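Local structure of paenibacillus xanthan lyase (Paenibacillus, 6F2P) at residues V39-Y44 / S89-N94; N59-G64 / T71-H76; R75-M80 / S103-M108; D136-M141 / S151-A156. The protein cleaves xanthan, probably by the beta-elimination of family 8 polysaccharide lyases, as a multidomain lyase with a family 8 polysaccharide lyase core. One frame throughout, in Å; residues are numbered along the deposited sequence.

Interaction 1. Residues V39-Y44 / S89-N94; sequences VTAQGY and SSLQGN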
loop_
_atom_site.group_PDB
_atom_site.type_symbol
_atom_site.label_atom_id
_atom_site.label_comp_id
_atom_site.label_asym_id
_atom_site.label_seq_id
_atom_site.Cartn_x
_atom_site.Cartn_y
_atom_site.Cartn_z
ATOM N N VAL A 39 -44.212 -19.973 -4.506
ATOM C CA VAL A 39 -44.021 -20.551 -5.829
ATOM C C VAL A 39 -42.839 -21.520 -5.857
ATOM O O VAL A 39 -42.954 -22.639 -6.377
ATOM C CB VAL A 39 -43.821 -19.455 -6.889
ATOM C CG1 VAL A 39 -43.394 -20.057 -8.216
ATOM C CG2 VAL A 39 -45.094 -18.651 -7.051
ATOM N N THR A 40 -41.715 -21.093 -5.283
ATOM C CA THR A 40 -40.514 -21.920 -5.231
ATOM C C THR A 40 -40.788 -23.236 -4.509
ATOM O O THR A 40 -40.416 -24.312 -4.990
ATOM C CB THR A 40 -39.336 -21.176 -4.553
ATOM O OG1 THR A 40 -38.867 -20.134 -5.413
ATOM C CG2 THR A 40 -38.191 -22.118 -4.288
ATOM N N ALA A 41 -41.455 -23.152 -3.362
ATOM C CA ALA A 41 -41.797 -24.353 -2.614
ATOM C C ALA A 41 -42.696 -25.283 -3.424
ATOM O O ALA A 41 -42.458 -26.491 -3.468
ATOM C CB ALA A 41 -42.452 -23.998 -1.315
ATOM N N GLN A 42 -43.721 -24.732 -4.068
ATOM C CA GLN A 42 -44.603 -25.565 -4.883
ATOM C C GLN A 42 -43.786 -26.258 -5.968
ATOM O O GLN A 42 -44.018 -27.428 -6.273
ATOM C CB GLN A 42 -45.749 -24.760 -5.501
ATOM C CG GLN A 42 -46.863 -25.630 -6.104
ATOM C CD GLN A 42 -47.515 -26.561 -5.076
ATOM O OE1 GLN A 42 -47.939 -26.122 -4.011
ATOM N NE2 GLN A 42 -47.596 -27.846 -5.398
ATOM N N GLY A 43 -42.811 -25.540 -6.519
ATOM C CA GLY A 43 -41.937 -26.109 -7.526
ATOM C C GLY A 43 -41.253 -27.403 -7.101
ATOM O O GLY A 43 -41.371 -28.444 -7.769
ATOM N N TYR A 44 -40.531 -27.340 -5.988
ATOM C CA TYR A 44 -39.760 -28.488 -5.529
ATOM C C TYR A 44 -40.667 -29.555 -4.947
ATOM O O TYR A 44 -40.306 -30.733 -4.923
ATOM C CB TYR A 44 -38.697 -28.055 -4.519
ATOM C CG TYR A 44 -37.602 -27.228 -5.153
ATOM C CD1 TYR A 44 -36.932 -27.689 -6.275
ATOM C CD2 TYR A 44 -37.246 -25.983 -4.643
ATOM C CE1 TYR A 44 -35.942 -26.943 -6.870
ATOM C CE2 TYR A 44 -36.246 -25.230 -5.234
ATOM C CZ TYR A 44 -35.601 -25.718 -6.349
ATOM O OH TYR A 44 -34.605 -24.992 -6.955
ATOM N N SER A 89 -48.227 -17.047 3.408
ATOM C CA SER A 89 -48.052 -18.010 2.329
ATOM C C SER A 89 -49.284 -18.903 2.205
ATOM O O SER A 89 -49.807 -19.397 3.215
ATOM C CB SER A 89 -46.811 -18.870 2.582
ATOM O OG SER A 89 -46.666 -19.848 1.567
ATOM N N SER A 90 -49.737 -19.132 0.974
ATOM C CA SER A 90 -50.914 -19.974 0.765
ATOM C C SER A 90 -50.607 -21.419 1.107
ATOM O O SER A 90 -51.495 -22.262 1.116
ATOM C CB SER A 90 -51.447 -19.866 -0.671
ATOM O OG SER A 90 -50.698 -20.660 -1.568
ATOM N N LEU A 91 -49.342 -21.696 1.393
ATOM C CA LEU A 91 -48.912 -23.027 1.790
ATOM C C LEU A 91 -48.616 -23.102 3.277
ATOM O O LEU A 91 -48.159 -24.134 3.762
ATOM C CB LEU A 91 -47.652 -23.425 1.026
ATOM C CG LEU A 91 -47.828 -23.862 -0.421
ATOM C CD1 LEU A 91 -46.467 -23.952 -1.088
ATOM C CD2 LEU A 91 -48.537 -25.205 -0.457
ATOM N N GLN A 92 -48.856 -22.016 4.008
ATOM C CA GLN A 92 -48.535 -22.030 5.432
ATOM C C GLN A 92 -49.387 -23.045 6.176
ATOM O O GLN A 92 -50.605 -23.059 6.046
ATOM C CB GLN A 92 -48.698 -20.653 6.069
ATOM C CG GLN A 92 -48.299 -20.627 7.548
ATOM C CD GLN A 92 -48.579 -19.283 8.203
ATOM O OE1 GLN A 92 -49.391 -18.497 7.711
ATOM N NE2 GLN A 92 -47.900 -19.010 9.311
ATOM N N GLY A 93 -48.732 -23.916 6.931
ATOM C CA GLY A 93 -49.429 -24.874 7.763
ATOM C C GLY A 93 -49.980 -26.074 7.014
ATOM O O GLY A 93 -50.617 -26.944 7.616
ATOM N N ASN A 94 -49.732 -26.126 5.707
ATOM C CA ASN A 94 -50.197 -27.233 4.876
ATOM C C ASN A 94 -49.733 -28.597 5.397
ATOM O O ASN A 94 -48.533 -28.858 5.501
ATOM C CB ASN A 94 -49.718 -27.031 3.447
ATOM C CG ASN A 94 -50.352 -27.999 2.478
ATOM O OD1 ASN A 94 -50.127 -29.215 2.547
ATOM N ND2 ASN A 94 -51.133 -27.465 1.546
#
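Leu91 carries most of this contact, setting both methyls of its side chain against helix 28-46. Leu91 CD1 lies 4.0 Å from Ala41 CB, an apolar touch between a methyl and the buried flank of the helix. The same branch comes within 3.9 Å of Gln42 OE1, and Leu91 CD2 is slightly nearer to that oxygen, 3.7 Å from Gln42 OE1. The Gln42 and Leu91 side chains run across each other at about a right angle, with the amide oxygen beside both leucine methyls.

That position follows from the bend in the glutamine. CG is anti to the backbone N (chi1 -167°), and a turn at chi2 of 59° brings the amide oxygen up to the Leu91 methyls. Its NE2 is hydrogen-bonded to Asp46, one helical turn onward, which probably helps set the amide's rotation and leaves OE1 on the Leu91 side. A bound buffer molecule, probably from the crystallisation liquor, lies about 3 Å from the side chain. No hydrogen bond joins the two segments.

The loop presents Leu91 through two overlapping turns, type I over Ser89-Gln92 and type II over Leu91-Asn94. Ser89 OG accepts from Leu91 N at 3.3 Å, an ST turn that ties down the residue making the contact. The type II turn closes with Asn94 N 3.2 Å from Leu91 O and has Gly93, with positive phi, at its third position.

Around this, Ala41 and Leu91 both touch Ala83 of helix 68-85, Leu91 also packs on Thr38 and Trp45 of helix 28-46, and Asn94 N-caps helix 95-111 by accepting from Leu97 N.

Interaction 2. Residues N59-G64 / T71-H76; sequences NDAPFG and TTTYRH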
loop_
_atom_site.group_PDB
_atom_site.type_symbol
_atom_site.label_atom_id
_atom_site.label_comp_id
_atom_site.label_asym_id
_atom_site.label_seq_id
_atom_site.Cartn_x
_atom_site.Cartn_y
_atom_site.Cartn_z
ATOM N N ASN A 59 -34.589 -35.710 -8.732
ATOM C CA ASN A 59 -33.730 -36.244 -9.774
ATOM C C ASN A 59 -32.510 -35.365 -10.014
ATOM O O ASN A 59 -31.457 -35.840 -10.435
ATOM C CB ASN A 59 -34.514 -36.443 -11.072
ATOM C CG ASN A 59 -35.156 -37.815 -11.157
ATOM O OD1 ASN A 59 -34.631 -38.798 -10.615
ATOM N ND2 ASN A 59 -36.296 -37.892 -11.840
ATOM N N ASP A 60 -32.645 -34.078 -9.731
ATOM C CA ASP A 60 -31.548 -33.155 -9.969
ATOM C C ASP A 60 -30.506 -33.279 -8.863
ATOM O O ASP A 60 -29.549 -32.501 -8.800
ATOM C CB ASP A 60 -32.065 -31.716 -10.099
ATOM C CG ASP A 60 -32.515 -31.114 -8.769
ATOM O OD1 ASP A 60 -32.633 -31.842 -7.758
ATOM O OD2 ASP A 60 -32.773 -29.891 -8.739
ATOM N N ALA A 61 -30.719 -34.249 -7.980
ATOM C CA ALA A 61 -29.804 -34.493 -6.878
ATOM C C ALA A 61 -29.654 -35.979 -6.627
ATOM O O ALA A 61 -30.062 -36.467 -5.574
ATOM C CB ALA A 61 -30.292 -33.794 -5.621
ATOM N N PRO A 62 -29.064 -36.706 -7.590
ATOM C CA PRO A 62 -28.881 -38.159 -7.451
ATOM C C PRO A 62 -27.797 -38.490 -6.437
ATOM O O PRO A 62 -26.863 -37.709 -6.273
ATOM C CB PRO A 62 -28.422 -38.586 -8.844
ATOM C CG PRO A 62 -27.762 -37.367 -9.411
ATOM C CD PRO A 62 -28.516 -36.194 -8.859
ATOM N N PHE A 63 -27.905 -39.635 -5.776
ATOM C CA PHE A 63 -26.949 -39.973 -4.734
ATOM C C PHE A 63 -25.947 -41.039 -5.138
ATOM O O PHE A 63 -26.116 -41.729 -6.151
ATOM C CB PHE A 63 -27.673 -40.404 -3.461
ATOM C CG PHE A 63 -28.403 -39.293 -2.794
ATOM C CD1 PHE A 63 -27.711 -38.195 -2.306
ATOM C CD2 PHE A 63 -29.780 -39.330 -2.664
ATOM C CE1 PHE A 63 -28.381 -37.153 -1.702
ATOM C CE2 PHE A 63 -30.457 -38.290 -2.056
ATOM C CZ PHE A 63 -29.757 -37.201 -1.577
ATOM N N GLY A 64 -24.897 -41.157 -4.331
ATOM C CA GLY A 64 -23.946 -42.238 -4.462
ATOM C C GLY A 64 -22.535 -41.793 -4.771
ATOM O O GLY A 64 -21.573 -42.398 -4.292
ATOM N N THR A 71 -26.372 -31.208 -0.276
ATOM C CA THR A 71 -26.719 -29.808 -0.091
ATOM C C THR A 71 -27.974 -29.451 -0.871
ATOM O O THR A 71 -28.875 -28.770 -0.355
ATOM C CB THR A 71 -25.561 -28.888 -0.557
ATOM O OG1 THR A 71 -24.408 -29.110 0.261
ATOM C CG2 THR A 71 -25.955 -27.414 -0.488
ATOM N N THR A 72 -28.024 -29.914 -2.119
ATOM C CA THR A 72 -29.126 -29.591 -3.023
ATOM C C THR A 72 -30.445 -30.088 -2.457
ATOM O O THR A 72 -31.443 -29.357 -2.441
ATOM C CB THR A 72 -28.915 -30.207 -4.410
ATOM O OG1 THR A 72 -27.587 -29.917 -4.851
ATOM C CG2 THR A 72 -29.894 -29.629 -5.405
ATOM N N THR A 73 -30.435 -31.329 -1.979
ATOM C CA THR A 73 -31.626 -31.931 -1.409
ATOM C C THR A 73 -32.116 -31.105 -0.228
ATOM O O THR A 73 -33.302 -30.747 -0.165
ATOM C CB THR A 73 -31.363 -33.382 -0.953
ATOM O OG1 THR A 73 -30.961 -34.180 -2.076
ATOM C CG2 THR A 73 -32.605 -33.975 -0.326
ATOM N N TYR A 74 -31.203 -30.788 0.697
ATOM C CA TYR A 74 -31.580 -30.057 1.906
ATOM C C TYR A 74 -32.008 -28.629 1.602
ATOM O O TYR A 74 -32.861 -28.080 2.294
ATOM C CB TYR A 74 -30.467 -30.062 2.945
ATOM C CG TYR A 74 -30.379 -31.331 3.759
ATOM C CD1 TYR A 74 -31.493 -31.849 4.405
ATOM C CD2 TYR A 74 -29.176 -32.013 3.884
ATOM C CE1 TYR A 74 -31.408 -33.024 5.157
ATOM C CE2 TYR A 74 -29.082 -33.176 4.627
ATOM C CZ TYR A 74 -30.197 -33.678 5.258
ATOM O OH TYR A 74 -30.091 -34.836 5.994
ATOM N N ARG A 75 -31.435 -28.019 0.571
ATOM C CA ARG A 75 -31.902 -26.689 0.184
ATOM C C ARG A 75 -33.332 -26.755 -0.348
ATOM O O ARG A 75 -34.168 -25.907 -0.010
ATOM C CB ARG A 75 -30.955 -26.020 -0.818
ATOM C CG ARG A 75 -29.593 -25.729 -0.227
ATOM C CD ARG A 75 -28.680 -24.911 -1.126
ATOM N NE ARG A 75 -27.530 -24.440 -0.354
ATOM C CZ ARG A 75 -26.534 -23.702 -0.836
ATOM N NH1 ARG A 75 -26.530 -23.338 -2.112
ATOM N NH2 ARG A 75 -25.539 -23.327 -0.033
ATOM N N HIS A 76 -33.616 -27.768 -1.165
ATOM C CA HIS A 76 -34.973 -27.977 -1.664
ATOM C C HIS A 76 -35.947 -28.148 -0.504
ATOM O O HIS A 76 -36.976 -27.462 -0.453
ATOM C CB HIS A 76 -35.036 -29.177 -2.599
ATOM C CG HIS A 76 -34.314 -28.971 -3.889
ATOM N ND1 HIS A 76 -33.831 -27.743 -4.281
ATOM C CD2 HIS A 76 -33.989 -29.836 -4.881
ATOM C CE1 HIS A 76 -33.233 -27.860 -5.460
ATOM N NE2 HIS A 76 -33.323 -29.123 -5.840
HETATM O O HOH W 1 -27.327 -31.698 -6.917
HETATM O O HOH W 2 -32.102 -36.259 -3.965
#
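His76 and Asp60 form a His-carboxylate hydrogen bond between a helix and the loop leading into it, within the alpha-helical domain of the family 8 lyases. His76 NE2 donates to Asp60 OD2 at 3.0 Å, with an N-H...O angle of 160°. The acceptor uses its syn lone pair and lies in the imidazole plane. Carboxylate and ring are nearly coplanar, 26° apart, and the other oxygen adds a weak second bond, His76 NE2 to Asp60 OD1 at 3.4 Å. Trp58 meets the imidazole edge-to-face.

Two waters extend the polar link along the helix, each donating to both sides. One joins Asp60 O to Thr72 OG1, at 3.0 Å and 2.7 Å from the water; the second joins Ala61 O to Thr73 OG1. Both threonine hydroxyls also bond carbonyls one turn back on their own helix, Thr72 to Thr68 and Thr73 to Ser69, so the water is a second partner for each.

Between the bridges, Ala61 CB packs 4.0 Å from Thr72 CB and beside the hydroxyl of Thr73, whose OG1 is anti to the carbonyl carbon (chi1 -61°) and thereby faces the loop. Phe63 approaches the same hydroxyl obliquely while resting on Met108 of helix 95-111. Its ring folds back over its own loop, with Ala61 O 3.9 Å above the ring centre.

Interaction 3. Residues R75-M80 / S103-M108; sequences RHLYDM and SGLDWM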
loop_
_atom_site.group_PDB
_atom_site.type_symbol
_atom_site.label_atom_id
_atom_site.label_comp_id
_atom_site.label_asym_id
_atom_site.label_seq_id
_atom_site.Cartn_x
_atom_site.Cartn_y
_atom_site.Cartn_z
ATOM N N ARG A 75 -31.435 -28.019 0.571
ATOM C CA ARG A 75 -31.902 -26.689 0.184
ATOM C C ARG A 75 -33.332 -26.755 -0.348
ATOM O O ARG A 75 -34.168 -25.907 -0.010
ATOM C CB ARG A 75 -30.955 -26.020 -0.818
ATOM C CG ARG A 75 -29.593 -25.729 -0.227
ATOM C CD ARG A 75 -28.680 -24.911 -1.126
ATOM N NE ARG A 75 -27.530 -24.440 -0.354
ATOM C CZ ARG A 75 -26.534 -23.702 -0.836
ATOM N NH1 ARG A 75 -26.530 -23.338 -2.112
ATOM N NH2 ARG A 75 -25.539 -23.327 -0.033
ATOM N N HIS A 76 -33.616 -27.768 -1.165
ATOM C CA HIS A 76 -34.973 -27.977 -1.664
ATOM C C HIS A 76 -35.947 -28.148 -0.504
ATOM O O HIS A 76 -36.976 -27.462 -0.453
ATOM C CB HIS A 76 -35.036 -29.177 -2.599
ATOM C CG HIS A 76 -34.314 -28.971 -3.889
ATOM N ND1 HIS A 76 -33.831 -27.743 -4.281
ATOM C CD2 HIS A 76 -33.989 -29.836 -4.881
ATOM C CE1 HIS A 76 -33.233 -27.860 -5.460
ATOM N NE2 HIS A 76 -33.323 -29.123 -5.840
ATOM N N LEU A 77 -35.613 -29.050 0.425
ATOM C CA LEU A 77 -36.382 -29.219 1.663
ATOM C C LEU A 77 -36.533 -27.914 2.452
ATOM O O LEU A 77 -37.616 -27.602 2.954
ATOM C CB LEU A 77 -35.760 -30.296 2.550
ATOM C CG LEU A 77 -35.952 -31.730 2.061
ATOM C CD1 LEU A 77 -35.093 -32.690 2.858
ATOM C CD2 LEU A 77 -37.424 -32.128 2.142
ATOM N N TYR A 78 -35.457 -27.140 2.544
ATOM C CA TYR A 78 -35.544 -25.858 3.220
ATOM C C TYR A 78 -36.576 -24.928 2.583
ATOM O O TYR A 78 -37.348 -24.270 3.289
ATOM C CB TYR A 78 -34.191 -25.151 3.279
ATOM C CG TYR A 78 -34.333 -23.764 3.850
ATOM C CD1 TYR A 78 -34.536 -23.571 5.212
ATOM C CD2 TYR A 78 -34.317 -22.649 3.027
ATOM C CE1 TYR A 78 -34.696 -22.300 5.738
ATOM C CE2 TYR A 78 -34.479 -21.369 3.547
ATOM C CZ TYR A 78 -34.666 -21.203 4.903
ATOM O OH TYR A 78 -34.816 -19.937 5.424
ATOM N N ASP A 79 -36.576 -24.856 1.254
ATOM C CA ASP A 79 -37.493 -23.958 0.551
ATOM C C ASP A 79 -38.931 -24.302 0.888
ATOM O O ASP A 79 -39.745 -23.412 1.110
ATOM C CB ASP A 79 -37.286 -24.008 -0.967
ATOM C CG ASP A 79 -36.002 -23.321 -1.406
ATOM O OD1 ASP A 79 -35.470 -22.497 -0.631
ATOM O OD2 ASP A 79 -35.527 -23.596 -2.529
ATOM N N MET A 80 -39.228 -25.600 0.936
ATOM C CA MET A 80 -40.568 -26.088 1.254
ATOM C C MET A 80 -40.927 -25.740 2.695
ATOM O O MET A 80 -42.007 -25.203 2.973
ATOM C CB MET A 80 -40.654 -27.603 1.020
ATOM C CG MET A 80 -40.438 -28.007 -0.428
ATOM S SD MET A 80 -40.087 -29.770 -0.667
ATOM C CE MET A 80 -41.628 -30.510 -0.132
ATOM N N SER A 103 -40.934 -36.593 6.053
ATOM C CA SER A 103 -40.585 -37.886 5.474
ATOM C C SER A 103 -39.263 -37.763 4.722
ATOM O O SER A 103 -38.406 -38.649 4.799
ATOM C CB SER A 103 -41.683 -38.359 4.533
ATOM O OG SER A 103 -41.240 -39.460 3.753
ATOM N N GLY A 104 -39.105 -36.654 4.001
ATOM C CA GLY A 104 -37.846 -36.346 3.351
ATOM C C GLY A 104 -36.690 -36.353 4.336
ATOM O O GLY A 104 -35.653 -36.968 4.080
ATOM N N LEU A 105 -36.866 -35.684 5.473
ATOM C CA LEU A 105 -35.803 -35.612 6.479
ATOM C C LEU A 105 -35.466 -36.994 7.034
ATOM O O LEU A 105 -34.297 -37.350 7.198
ATOM C CB LEU A 105 -36.187 -34.665 7.618
ATOM C CG LEU A 105 -36.353 -33.182 7.281
ATOM C CD1 LEU A 105 -36.945 -32.447 8.475
ATOM C CD2 LEU A 105 -35.015 -32.563 6.866
ATOM N N ASP A 106 -36.498 -37.780 7.305
ATOM C CA ASP A 106 -36.290 -39.098 7.871
ATOM C C ASP A 106 -35.691 -40.047 6.859
ATOM O O ASP A 106 -34.916 -40.940 7.208
ATOM C CB ASP A 106 -37.589 -39.628 8.443
ATOM C CG ASP A 106 -37.930 -38.972 9.763
ATOM O OD1 ASP A 106 -36.979 -38.714 10.540
ATOM O OD2 ASP A 106 -39.127 -38.705 10.018
ATOM N N TRP A 107 -36.023 -39.830 5.595
ATOM C CA TRP A 107 -35.425 -40.618 4.534
ATOM C C TRP A 107 -33.930 -40.324 4.462
ATOM O O TRP A 107 -33.108 -41.246 4.404
ATOM C CB TRP A 107 -36.096 -40.358 3.182
ATOM C CG TRP A 107 -35.629 -41.335 2.152
ATOM C CD1 TRP A 107 -36.180 -42.551 1.871
ATOM C CD2 TRP A 107 -34.482 -41.206 1.303
ATOM N NE1 TRP A 107 -35.454 -43.183 0.892
ATOM C CE2 TRP A 107 -34.407 -42.377 0.524
ATOM C CE3 TRP A 107 -33.510 -40.213 1.126
ATOM C CZ2 TRP A 107 -33.402 -42.581 -0.424
ATOM C CZ3 TRP A 107 -32.513 -40.418 0.179
ATOM C CH2 TRP A 107 -32.471 -41.592 -0.585
ATOM N N MET A 108 -33.583 -39.036 4.469
ATOM C CA MET A 108 -32.180 -38.642 4.433
ATOM C C MET A 108 -31.465 -39.269 5.620
ATOM O O MET A 108 -30.342 -39.755 5.490
ATOM C CB MET A 108 -32.015 -37.121 4.463
ATOM C CG MET A 108 -32.396 -36.409 3.179
ATOM S SD MET A 108 -31.451 -36.912 1.723
ATOM C CE MET A 108 -29.866 -36.138 2.023
#
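Leu77 packs into helix 95-111 at Gly104 and Leu105, and this is the tight part of the contact. Its backbone lies closest to Gly104, with the two CA atoms 7.5 Å apart. Because Gly104 has no side chain, the leucine can come over bare helix backbone: Leu77 CD2 sits 4.4 Å from Gly104 CA, where a side chain would otherwise begin, and Leu77 CD1 is 4.3 Å from Gly104 C. The CD1 methyl of Leu77 also meets Leu105 CD2 at 4.0 Å. The two leucines slide past each other in opposite directions.

Beyond Gly104 the packing slackens. Met108, one turn on, stays 4.6 Å from the segment 75-80 at its nearest side-chain atom and turns instead to Ile70, Thr73 and Tyr74 of helix 68-85. Toward solvent lies exposed Arg75, with partly exposed Ser103 and Trp107 on the other helix; none touches the opposite segment. The inner side is covered by Ile137 of helix 123-141, which touches both leucines.

With no hydrogen bond across it, the contact offers little directional restraint; burial of aliphatic surface probably holds these two antiparallel-running neighbours of the helical domain together.

Interaction 4. Residues D136-M141 / S151-A156; sequences DIVALM and SNYMAA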
loop_
_atom_site.group_PDB
_atom_site.type_symbol
_atom_site.label_atom_id
_atom_site.label_comp_id
_atom_site.label_asym_id
_atom_site.label_seq_id
_atom_site.Cartn_x
_atom_site.Cartn_y
_atom_site.Cartn_z
ATOM N N ASP A 136 -31.253 -25.081 9.258
ATOM C CA ASP A 136 -32.301 -24.126 8.955
ATOM C C ASP A 136 -33.673 -24.793 8.901
ATOM O O ASP A 136 -34.639 -24.272 9.456
ATOM C CB ASP A 136 -31.983 -23.382 7.658
ATOM C CG ASP A 136 -30.774 -22.474 7.796
ATOM O OD1 ASP A 136 -30.211 -22.392 8.914
ATOM O OD2 ASP A 136 -30.397 -21.831 6.795
ATOM N N ILE A 137 -33.746 -25.949 8.245
ATOM C CA ILE A 137 -34.973 -26.724 8.203
ATOM C C ILE A 137 -35.460 -27.007 9.613
ATOM O O ILE A 137 -36.595 -26.671 9.962
ATOM C CB ILE A 137 -34.775 -28.058 7.477
ATOM C CG1 ILE A 137 -34.450 -27.806 6.007
ATOM C CG2 ILE A 137 -36.028 -28.941 7.615
ATOM C CD1 ILE A 137 -33.885 -29.011 5.306
ATOM N N VAL A 138 -34.591 -27.608 10.420
ATOM C CA VAL A 138 -34.926 -27.936 11.796
ATOM C C VAL A 138 -35.364 -26.703 12.588
ATOM O O VAL A 138 -36.248 -26.790 13.437
ATOM C CB VAL A 138 -33.757 -28.638 12.501
ATOM C CG1 VAL A 138 -34.061 -28.841 13.980
ATOM C CG2 VAL A 138 -33.471 -29.978 11.823
ATOM N N ALA A 139 -34.772 -25.552 12.303
ATOM C CA ALA A 139 -35.168 -24.337 13.006
ATOM C C ALA A 139 -36.633 -24.014 12.724
ATOM O O ALA A 139 -37.412 -23.737 13.638
ATOM C CB ALA A 139 -34.264 -23.168 12.624
ATOM N N LEU A 140 -37.010 -24.080 11.453
ATOM C CA LEU A 140 -38.374 -23.778 11.049
ATOM C C LEU A 140 -39.373 -24.824 11.542
ATOM O O LEU A 140 -40.481 -24.488 11.948
ATOM C CB LEU A 140 -38.455 -23.680 9.525
ATOM C CG LEU A 140 -37.599 -22.605 8.861
ATOM C CD1 LEU A 140 -37.663 -22.736 7.353
ATOM C CD2 LEU A 140 -38.047 -21.213 9.299
ATOM N N MET A 141 -38.973 -26.090 11.501
ATOM C CA MET A 141 -39.902 -27.197 11.676
ATOM C C MET A 141 -39.891 -27.769 13.095
ATOM O O MET A 141 -40.584 -28.754 13.387
ATOM C CB MET A 141 -39.558 -28.302 10.682
ATOM C CG MET A 141 -39.616 -27.881 9.224
ATOM S SD MET A 141 -41.294 -27.549 8.657
ATOM C CE MET A 141 -42.054 -29.145 8.984
ATOM N N SER A 151 -33.011 -35.185 17.665
ATOM C CA SER A 151 -31.804 -35.875 18.091
ATOM C C SER A 151 -31.039 -36.492 16.919
ATOM O O SER A 151 -29.826 -36.321 16.803
ATOM C CB SER A 151 -32.153 -36.967 19.093
ATOM O OG SER A 151 -31.266 -38.059 18.945
ATOM N N ASN A 152 -31.753 -37.218 16.061
ATOM C CA ASN A 152 -31.147 -37.863 14.898
ATOM C C ASN A 152 -30.489 -36.864 13.958
ATOM O O ASN A 152 -29.325 -37.032 13.583
ATOM C CB ASN A 152 -32.181 -38.683 14.113
ATOM C CG ASN A 152 -32.564 -39.980 14.812
ATOM O OD1 ASN A 152 -31.758 -40.596 15.506
ATOM N ND2 ASN A 152 -33.802 -40.402 14.618
ATOM N N TYR A 153 -31.238 -35.833 13.575
ATOM C CA TYR A 153 -30.727 -34.838 12.642
ATOM C C TYR A 153 -29.491 -34.143 13.227
ATOM O O TYR A 153 -28.514 -33.903 12.511
ATOM C CB TYR A 153 -31.795 -33.802 12.289
ATOM C CG TYR A 153 -33.142 -34.368 11.888
ATOM C CD1 TYR A 153 -33.264 -35.655 11.366
ATOM C CD2 TYR A 153 -34.301 -33.605 12.019
ATOM C CE1 TYR A 153 -34.505 -36.171 10.999
ATOM C CE2 TYR A 153 -35.542 -34.109 11.651
ATOM C CZ TYR A 153 -35.635 -35.392 11.144
ATOM O OH TYR A 153 -36.859 -35.901 10.782
ATOM N N MET A 154 -29.524 -33.834 14.525
ATOM C CA MET A 154 -28.389 -33.165 15.166
ATOM C C MET A 154 -27.198 -34.105 15.297
ATOM O O MET A 154 -26.053 -33.692 15.123
ATOM C CB MET A 154 -28.765 -32.589 16.531
ATOM C CG MET A 154 -29.717 -31.397 16.469
ATOM S SD MET A 154 -29.110 -29.994 15.500
ATOM C CE MET A 154 -30.103 -30.126 14.011
ATOM N N ALA A 155 -27.471 -35.372 15.580
ATOM C CA ALA A 155 -26.410 -36.365 15.703
ATOM C C ALA A 155 -25.626 -36.475 14.406
ATOM O O ALA A 155 -24.419 -36.726 14.412
ATOM C CB ALA A 155 -26.982 -37.715 16.093
ATOM N N ALA A 156 -26.317 -36.276 13.292
ATOM C CA ALA A 156 -25.668 -36.317 11.997
ATOM C C ALA A 156 -24.730 -35.125 11.837
ATOM O O ALA A 156 -23.594 -35.272 11.385
ATOM C CB ALA A 156 -26.697 -36.336 10.898
#
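Val138 is the residue through which 136-141 meets Tyr153 and Met154; its neighbours on the same helix face other partners. Before it in sequence, Asp136 OD1 is hydrogen-bonded to Tyr13 OH of helix 4-18, and Ile137 packs on Leu77 and Leu105, of helices 68-85 and 95-111.

Val138 follows, its CB directed at the opposing helix. With CG1 anti to the backbone N (chi1 174°), CG2 falls beside that N and becomes the main touching branch. Val138 CG2 lies 3.7 Å from Tyr153 CD2, approaching obliquely an aromatic ring whose OH is hydrogen-bonded to Asp106 OD1. It also meets the methyl end of Met154, with Val138 CG2 4.0 Å from Met154 CE, and Val138 CG1 is 4.2 Å from the same CE. Valine and methionine reach toward each other tip to tip, the methionine getting there by bends at chi2 (-58°) and chi3.

These are consecutive, roughly antiparallel helices, 123-141 and 147-160, joined by a short loop in the alpha/alpha toroid characteristic of the N-terminal domain of family 8 lyases; the nearest CA atoms, of Val138 and Tyr153, are 8.1 Å apart.

Further along, Ala139 and Leu140 both pack on Leu17 of helix 4-18. Met141 ends the helix, its N 2.9 Å from Ile137 O.

Overall arrangement
All four contacts lie in the N-terminal alpha-helical domain, 45 to 51 Å from the centre of the chain, and none includes a calcium ligand. Interactions 2 and 3 share Arg75 and His76 on helix 68-85, their centres about 9 Å apart. Interaction 1 joins them through Tyr44, whose ring stacks on His76. Interaction 4 lies about 10 Å from interaction 3, centre to centre, tied by a probable hydrogen bond, Asp106 OD1 to Tyr153 OH at 2.8 Å. Interactions 1 and 4 do not touch. Bound molecules near these two, probably from the crystallisation liquor, are a buffer about 3 Å from the Gln42 side chain and a diol about 5 Å from that of Met154; neither establishes a catalytic role.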